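Local coordinates for acetyltransferase, GNAT family (Streptococcus agalactiae 2603V/R, PDB 2Q7B), which probably transfers an acetyl group to an amino group of its substrate, at residues A[89-94]-A[164-169]; A[134-139]-A[174-179]. All blocks are in the same frame, centred on the assembly; numbering follows the deposited sequence. Where two conformers were deposited one is given.

Contact 1: A[89-94]-A[164-169]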
loop_
_atom_site.group_PDB
_atom_site.type_symbol
_atom_site.label_atom_id
_atom_site.label_comp_id
_atom_site.label_asym_id
_atom_site.label_seq_id
_atom_site.Cartn_x
_atom_site.Cartn_y
_atom_site.Cartn_z
ATOM N N LEU A 89 -15.021 -13.400 3.524
ATOM C CA LEU A 89 -16.048 -12.358 3.478
ATOM C C LEU A 89 -17.400 -13.039 3.519
ATOM O O LEU A 89 -17.706 -13.846 2.658
ATOM C CB LEU A 89 -15.929 -11.522 2.184
ATOM C CG LEU A 89 -16.960 -10.405 1.979
ATOM C CD1 LEU A 89 -16.771 -9.278 3.003
ATOM C CD2 LEU A 89 -16.887 -9.823 0.556
ATOM N N ARG A 90 -18.214 -12.724 4.524
ATOM C CA ARG A 90 -19.557 -13.285 4.611
ATOM C C ARG A 90 -20.485 -12.567 3.623
ATOM O O ARG A 90 -20.536 -11.336 3.591
ATOM C CB ARG A 90 -20.129 -13.150 6.031
ATOM C CG ARG A 90 -21.591 -13.540 6.137
ATOM C CD ARG A 90 -22.161 -13.339 7.511
ATOM N NE ARG A 90 -23.582 -13.674 7.497
ATOM C CZ ARG A 90 -24.568 -12.839 7.159
ATOM N NH1 ARG A 90 -24.333 -11.592 6.782
ATOM N NH2 ARG A 90 -25.812 -13.272 7.172
ATOM N N ILE A 91 -21.184 -13.354 2.805
ATOM C CA ILE A 91 -22.205 -12.845 1.885
ATOM C C ILE A 91 -23.559 -12.989 2.570
ATOM O O ILE A 91 -24.341 -12.044 2.616
ATOM C CB ILE A 91 -22.194 -13.593 0.531
ATOM C CG1 ILE A 91 -20.837 -13.410 -0.155
ATOM C CG2 ILE A 91 -23.338 -13.113 -0.361
ATOM C CD1 ILE A 91 -20.387 -11.943 -0.279
ATOM N N ASP A 92 -23.816 -14.173 3.115
ATOM C CA ASP A 92 -25.048 -14.459 3.859
ATOM C C ASP A 92 -24.775 -15.647 4.775
ATOM O O ASP A 92 -23.642 -16.103 4.823
ATOM C CB ASP A 92 -26.235 -14.667 2.906
ATOM C CG ASP A 92 -26.008 -15.771 1.881
ATOM O OD1 ASP A 92 -25.546 -16.876 2.230
ATOM O OD2 ASP A 92 -26.342 -15.538 0.706
ATOM N N ASP A 93 -25.783 -16.143 5.503
ATOM C CA ASP A 93 -25.594 -17.280 6.436
ATOM C C ASP A 93 -25.001 -18.544 5.806
ATOM O O ASP A 93 -24.348 -19.342 6.503
ATOM C CB ASP A 93 -26.922 -17.675 7.089
ATOM C CG ASP A 93 -27.427 -16.657 8.101
ATOM O OD1 ASP A 93 -26.659 -15.783 8.553
ATOM O OD2 ASP A 93 -28.610 -16.774 8.481
ATOM N N LYS A 94 -25.240 -18.714 4.502
ATOM C CA LYS A 94 -24.806 -19.883 3.743
ATOM C C LYS A 94 -23.559 -19.710 2.897
ATOM O O LYS A 94 -22.816 -20.662 2.714
ATOM C CB LYS A 94 -25.939 -20.318 2.812
ATOM N N VAL A 164 -25.278 -15.382 -6.668
ATOM C CA VAL A 164 -24.664 -15.010 -5.406
ATOM C C VAL A 164 -24.737 -13.472 -5.243
ATOM O O VAL A 164 -24.631 -12.730 -6.220
ATOM C CB VAL A 164 -23.208 -15.569 -5.354
ATOM C CG1 VAL A 164 -22.337 -14.960 -6.474
ATOM C CG2 VAL A 164 -22.557 -15.351 -3.998
ATOM N N ASP A 165 -24.931 -13.001 -4.015
ATOM C CA ASP A 165 -25.052 -11.568 -3.740
ATOM C C ASP A 165 -23.659 -10.959 -3.647
ATOM O O ASP A 165 -23.270 -10.410 -2.626
ATOM C CB ASP A 165 -25.837 -11.353 -2.437
ATOM C CG ASP A 165 -26.253 -9.899 -2.214
ATOM O OD1 ASP A 165 -26.443 -9.155 -3.199
ATOM O OD2 ASP A 165 -26.425 -9.508 -1.040
ATOM N N TYR A 166 -22.927 -11.043 -4.749
ATOM C CA TYR A 166 -21.548 -10.603 -4.802
ATOM C C TYR A 166 -21.162 -10.429 -6.247
ATOM O O TYR A 166 -21.580 -11.201 -7.096
ATOM C CB TYR A 166 -20.660 -11.664 -4.147
ATOM C CG TYR A 166 -19.205 -11.296 -4.073
ATOM C CD1 TYR A 166 -18.743 -10.410 -3.113
ATOM C CD2 TYR A 166 -18.285 -11.862 -4.949
ATOM C CE1 TYR A 166 -17.408 -10.079 -3.031
ATOM C CE2 TYR A 166 -16.969 -11.536 -4.878
ATOM C CZ TYR A 166 -16.526 -10.651 -3.915
ATOM O OH TYR A 166 -15.184 -10.341 -3.855
ATOM N N ILE A 167 -20.367 -9.402 -6.523
ATOM C CA ILE A 167 -19.903 -9.141 -7.872
ATOM C C ILE A 167 -18.397 -9.328 -7.886
ATOM O O ILE A 167 -17.667 -8.685 -7.101
ATOM C CB ILE A 167 -20.256 -7.701 -8.347
ATOM C CG1 ILE A 167 -21.757 -7.396 -8.198
ATOM C CG2 ILE A 167 -19.829 -7.500 -9.806
ATOM C CD1 ILE A 167 -22.617 -8.007 -9.194
ATOM N N PHE A 168 -17.943 -10.228 -8.755
ATOM C CA PHE A 168 -16.527 -10.498 -8.942
ATOM C C PHE A 168 -15.953 -9.402 -9.840
ATOM O O PHE A 168 -16.657 -8.886 -10.719
ATOM C CB PHE A 168 -16.309 -11.880 -9.590
ATOM C CG PHE A 168 -16.898 -13.016 -8.800
ATOM C CD1 PHE A 168 -16.226 -13.550 -7.719
ATOM C CD2 PHE A 168 -18.139 -13.516 -9.113
ATOM C CE1 PHE A 168 -16.793 -14.596 -6.979
ATOM C CE2 PHE A 168 -18.704 -14.551 -8.376
ATOM C CZ PHE A 168 -18.023 -15.080 -7.306
ATOM N N PRO A 169 -14.664 -9.060 -9.658
ATOM C CA PRO A 169 -14.084 -7.986 -10.477
ATOM C C PRO A 169 -14.153 -8.274 -11.978
ATOM O O PRO A 169 -14.169 -9.445 -12.390
ATOM C CB PRO A 169 -12.638 -7.884 -9.969
ATOM C CG PRO A 169 -12.384 -9.145 -9.229
ATOM C CD PRO A 169 -13.686 -9.630 -8.714
HETATM O O HOH W 1 -25.606 -15.042 -1.976
#
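Ile91 and Leu89 each send one methyl group against the same side chain, that of Tyr166, and no direct hydrogen bond links their segment to the loop that carries it. Ile91 CD1 lies 3.6 Å from Tyr166 CD1, the two side chains meeting at about a right angle, while Leu89 CD2 approaches Tyr166 CE1, also at 3.6 Å. With CG1 set beside its own backbone N (chi1 -61°), Ile91 splits its two branches between neighbouring residues: CD1 goes to the tyrosine, and CG2 packs 3.7 Å from Asp165 CB, with Val164 CG2 more distant at 4.3 Å.

The polar link is indirect. A water donates to Asp92 OD2 at 2.8 Å and accepts from Asp165 N at 3.0 Å, bridging the two loops. Around it the backbone is sharply bent on both sides: Asp92 OD1 accepts from Lys94 N in an Asx turn, and from Thr95 N as well, while Asp165 is the centre of an inverse gamma turn. Further out, Arg90 NH2 forms a salt bridge with Asp93 OD1 at 3.0 Å; Asp93 OD1 lies close to the plane of the guanidinium, whereas NH2 comes to it from above the carboxylate plane.

Val97 of strand 95-103 touches both Ile91 and Tyr166, and Phe168 places a ring face near Tyr166 CD2. The tyrosine hydroxyl is hydrogen-bonded to Lys99 NZ and to a citrate, probably from the crystallisation liquor. Two methyls thus meet the ring obliquely from one side, in a direct contact that is apolar and supplemented by a water bridge, while the hydroxyl, beside Lys99 NZ and the citrate, may mark a site able to hold an anion.

Contact 2: A[134-139]-A[174-179]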
loop_
_atom_site.group_PDB
_atom_site.type_symbol
_atom_site.label_atom_id
_atom_site.label_comp_id
_atom_site.label_asym_id
_atom_site.label_seq_id
_atom_site.Cartn_x
_atom_site.Cartn_y
_atom_site.Cartn_z
ATOM N N ILE A 134 -18.592 -21.962 -0.446
ATOM C CA ILE A 134 -17.476 -21.023 -0.542
ATOM C C ILE A 134 -17.176 -20.773 -2.000
ATOM O O ILE A 134 -16.963 -21.726 -2.747
ATOM C CB ILE A 134 -16.196 -21.553 0.122
ATOM C CG1 ILE A 134 -16.452 -21.871 1.605
ATOM C CG2 ILE A 134 -15.025 -20.571 -0.089
ATOM C CD1 ILE A 134 -17.006 -20.779 2.457
ATOM N N VAL A 135 -17.127 -19.496 -2.386
ATOM C CA VAL A 135 -16.863 -19.095 -3.760
ATOM C C VAL A 135 -15.599 -18.254 -3.835
ATOM O O VAL A 135 -15.169 -17.658 -2.850
ATOM C CB VAL A 135 -18.055 -18.311 -4.379
ATOM C CG1 VAL A 135 -19.350 -19.128 -4.283
ATOM C CG2 VAL A 135 -18.251 -16.958 -3.718
ATOM N N LEU A 136 -14.984 -18.219 -5.009
ATOM C CA LEU A 136 -13.794 -17.410 -5.206
ATOM C C LEU A 136 -13.567 -17.230 -6.676
ATOM O O LEU A 136 -14.122 -17.977 -7.489
ATOM C CB LEU A 136 -12.577 -18.076 -4.563
ATOM C CG LEU A 136 -12.098 -19.443 -5.078
ATOM C CD1 LEU A 136 -11.179 -19.330 -6.312
ATOM C CD2 LEU A 136 -11.338 -20.155 -3.972
ATOM N N ASP A 137 -12.761 -16.243 -7.034
ATOM C CA ASP A 137 -12.380 -16.127 -8.424
ATOM C C ASP A 137 -10.865 -16.125 -8.502
ATOM O O ASP A 137 -10.176 -15.826 -7.528
ATOM C CB ASP A 137 -12.994 -14.920 -9.143
ATOM C CG ASP A 137 -12.347 -13.643 -8.760
ATOM O OD1 ASP A 137 -12.184 -13.473 -7.550
ATOM O OD2 ASP A 137 -12.026 -12.826 -9.646
ATOM N N THR A 138 -10.365 -16.482 -9.671
ATOM C CA THR A 138 -8.946 -16.585 -9.908
ATOM C C THR A 138 -8.688 -16.246 -11.375
ATOM O O THR A 138 -9.479 -16.638 -12.224
ATOM C CB THR A 138 -8.444 -18.031 -9.550
ATOM O OG1 THR A 138 -7.097 -18.200 -9.991
ATOM C CG2 THR A 138 -9.304 -19.112 -10.183
ATOM N N PRO A 139 -7.602 -15.506 -11.681
ATOM C CA PRO A 139 -7.309 -15.201 -13.093
ATOM C C PRO A 139 -7.205 -16.457 -13.975
ATOM O O PRO A 139 -6.648 -17.474 -13.547
ATOM C CB PRO A 139 -5.967 -14.474 -13.028
ATOM C CG PRO A 139 -5.889 -13.922 -11.647
ATOM C CD PRO A 139 -6.615 -14.891 -10.770
ATOM N N ARG A 174 -11.687 -16.972 -13.543
ATOM C CA ARG A 174 -12.564 -18.136 -13.400
ATOM C C ARG A 174 -13.169 -18.115 -12.026
ATOM O O ARG A 174 -12.495 -17.713 -11.070
ATOM C CB ARG A 174 -11.772 -19.434 -13.432
ATOM C CG ARG A 174 -11.019 -19.680 -14.658
ATOM C CD ARG A 174 -10.488 -21.082 -14.627
ATOM N NE ARG A 174 -9.734 -21.361 -15.835
ATOM C CZ ARG A 174 -9.220 -22.546 -16.132
ATOM N NH1 ARG A 174 -9.363 -23.575 -15.303
ATOM N NH2 ARG A 174 -8.544 -22.699 -17.264
ATOM N N ILE A 175 -14.414 -18.578 -11.924
ATOM C CA ILE A 175 -15.102 -18.681 -10.650
ATOM C C ILE A 175 -15.106 -20.160 -10.227
ATOM O O ILE A 175 -15.417 -21.047 -11.028
ATOM C CB ILE A 175 -16.542 -18.050 -10.685
ATOM C CG1 ILE A 175 -16.485 -16.522 -10.691
ATOM C CG2 ILE A 175 -17.318 -18.357 -9.407
ATOM C CD1 ILE A 175 -15.794 -15.888 -11.830
ATOM N N TYR A 176 -14.729 -20.396 -8.971
ATOM C CA TYR A 176 -14.677 -21.725 -8.340
ATOM C C TYR A 176 -15.599 -21.788 -7.105
ATOM O O TYR A 176 -15.812 -20.775 -6.430
ATOM C CB TYR A 176 -13.238 -22.052 -7.909
ATOM C CG TYR A 176 -12.353 -22.558 -9.019
ATOM C CD1 TYR A 176 -12.379 -23.889 -9.377
ATOM C CD2 TYR A 176 -11.486 -21.713 -9.696
ATOM C CE1 TYR A 176 -11.587 -24.376 -10.391
ATOM C CE2 TYR A 176 -10.684 -22.188 -10.718
ATOM C CZ TYR A 176 -10.743 -23.528 -11.062
ATOM O OH TYR A 176 -9.955 -24.038 -12.066
ATOM N N VAL A 177 -16.124 -22.976 -6.813
ATOM C CA VAL A 177 -17.025 -23.175 -5.674
ATOM C C VAL A 177 -16.726 -24.485 -4.933
ATOM O O VAL A 177 -16.326 -25.478 -5.547
ATOM C CB VAL A 177 -18.516 -23.145 -6.119
ATOM C CG1 VAL A 177 -18.833 -24.282 -7.098
ATOM C CG2 VAL A 177 -19.447 -23.196 -4.916
ATOM N N LYS A 178 -16.915 -24.470 -3.615
ATOM C CA LYS A 178 -16.716 -25.645 -2.764
ATOM C C LYS A 178 -17.898 -25.725 -1.798
ATOM O O LYS A 178 -18.108 -24.815 -0.991
ATOM C CB LYS A 178 -15.405 -25.537 -1.981
ATOM C CG LYS A 178 -15.091 -26.723 -1.048
ATOM C CD LYS A 178 -13.805 -26.440 -0.258
ATOM C CE LYS A 178 -13.506 -27.460 0.838
ATOM N NZ LYS A 178 -13.173 -28.798 0.278
ATOM N N LEU A 179 -18.670 -26.806 -1.887
ATOM C CA LEU A 179 -19.818 -27.028 -0.992
ATOM C C LEU A 179 -19.333 -27.785 0.241
ATOM O O LEU A 179 -18.651 -28.807 0.104
ATOM C CB LEU A 179 -20.940 -27.811 -1.694
ATOM C CG LEU A 179 -21.509 -27.180 -2.974
ATOM C CD1 LEU A 179 -22.693 -27.962 -3.508
ATOM C CD2 LEU A 179 -21.927 -25.737 -2.737
#
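Strands 134-139 and 174-179 run antiparallel, their short axes 4.6 Å apart at closest approach and inclined at 150°. Ile134 with Lys178, Leu136 with Tyr176 and Thr138 with Arg174 are hydrogen-bonded pairs, each joined by two backbone bonds; that from Arg174 N to Thr138 O is the shortest, at 2.6 Å. The alternating non-hydrogen-bonded pairs, Val135 with Val177 and Asp137 with Ile175, bring their CA atoms closer, and CA-H...O contacts such as Asp137 CA to Arg174 O at 3.1 Å accompany them.

On the face shared by Leu136, Thr138 and Tyr176, the threonine turns its methyl to the aromatic edge: CG2 is 3.4 Å from Tyr176 CE2 and lies near the ring plane. This follows from chi1 of 170°, which sends OG1 anti to the backbone N and leaves CG2 between N and the carbonyl carbon. Leu136 reaches the same side chain nearer its root, with CD1 3.8 Å from Tyr176 CB. The phenol oxygen is hydrogen-bonded to Glu150 OE2, and Arg174 NH1, at the end of an extended chain, adds a weak bond of 3.3 Å to Tyr176 OH. Helices 114-128 and 143-150 pack on this face, the latter through His146 and Tyr149.

The other face carries smaller contacts. Val135 CG1 meets Val177 CG2 at 4.1 Å, and Ile175 CD1 packs 4.0 Å from Asp137 CB, whose side chain also borders a bound citrate.

Strand 133-139 is parallel to strand 95-103 on its other flank, so the pairing described here extends the sheet beyond that parallel junction, in keeping with the mixed sheet of the GNAT fold.

Overall arrangement
Contacts 1 and 2 have centres 11 Å apart and reach the same sheet, contact 1 near the surface and contact 2 in the interior. Their segments alternate along the chain, and the loop 164-169 lies over the face of the sheet that bears Val135, Asp137 and Ile175. Phe168 makes the join: its CE2 is 3.8 Å from Ile175 CG1 and its CD1 3.8 Å from Asp137 CB, while Pro169 CD packs 3.7 Å from Asp137 OD2. The side chains of Tyr166 and Asp137 each lie about 3 Å from a bound citrate, probably from the crystallisation liquor, which may mark a pocket near both contacts, although its relation to acetyl transfer is not established.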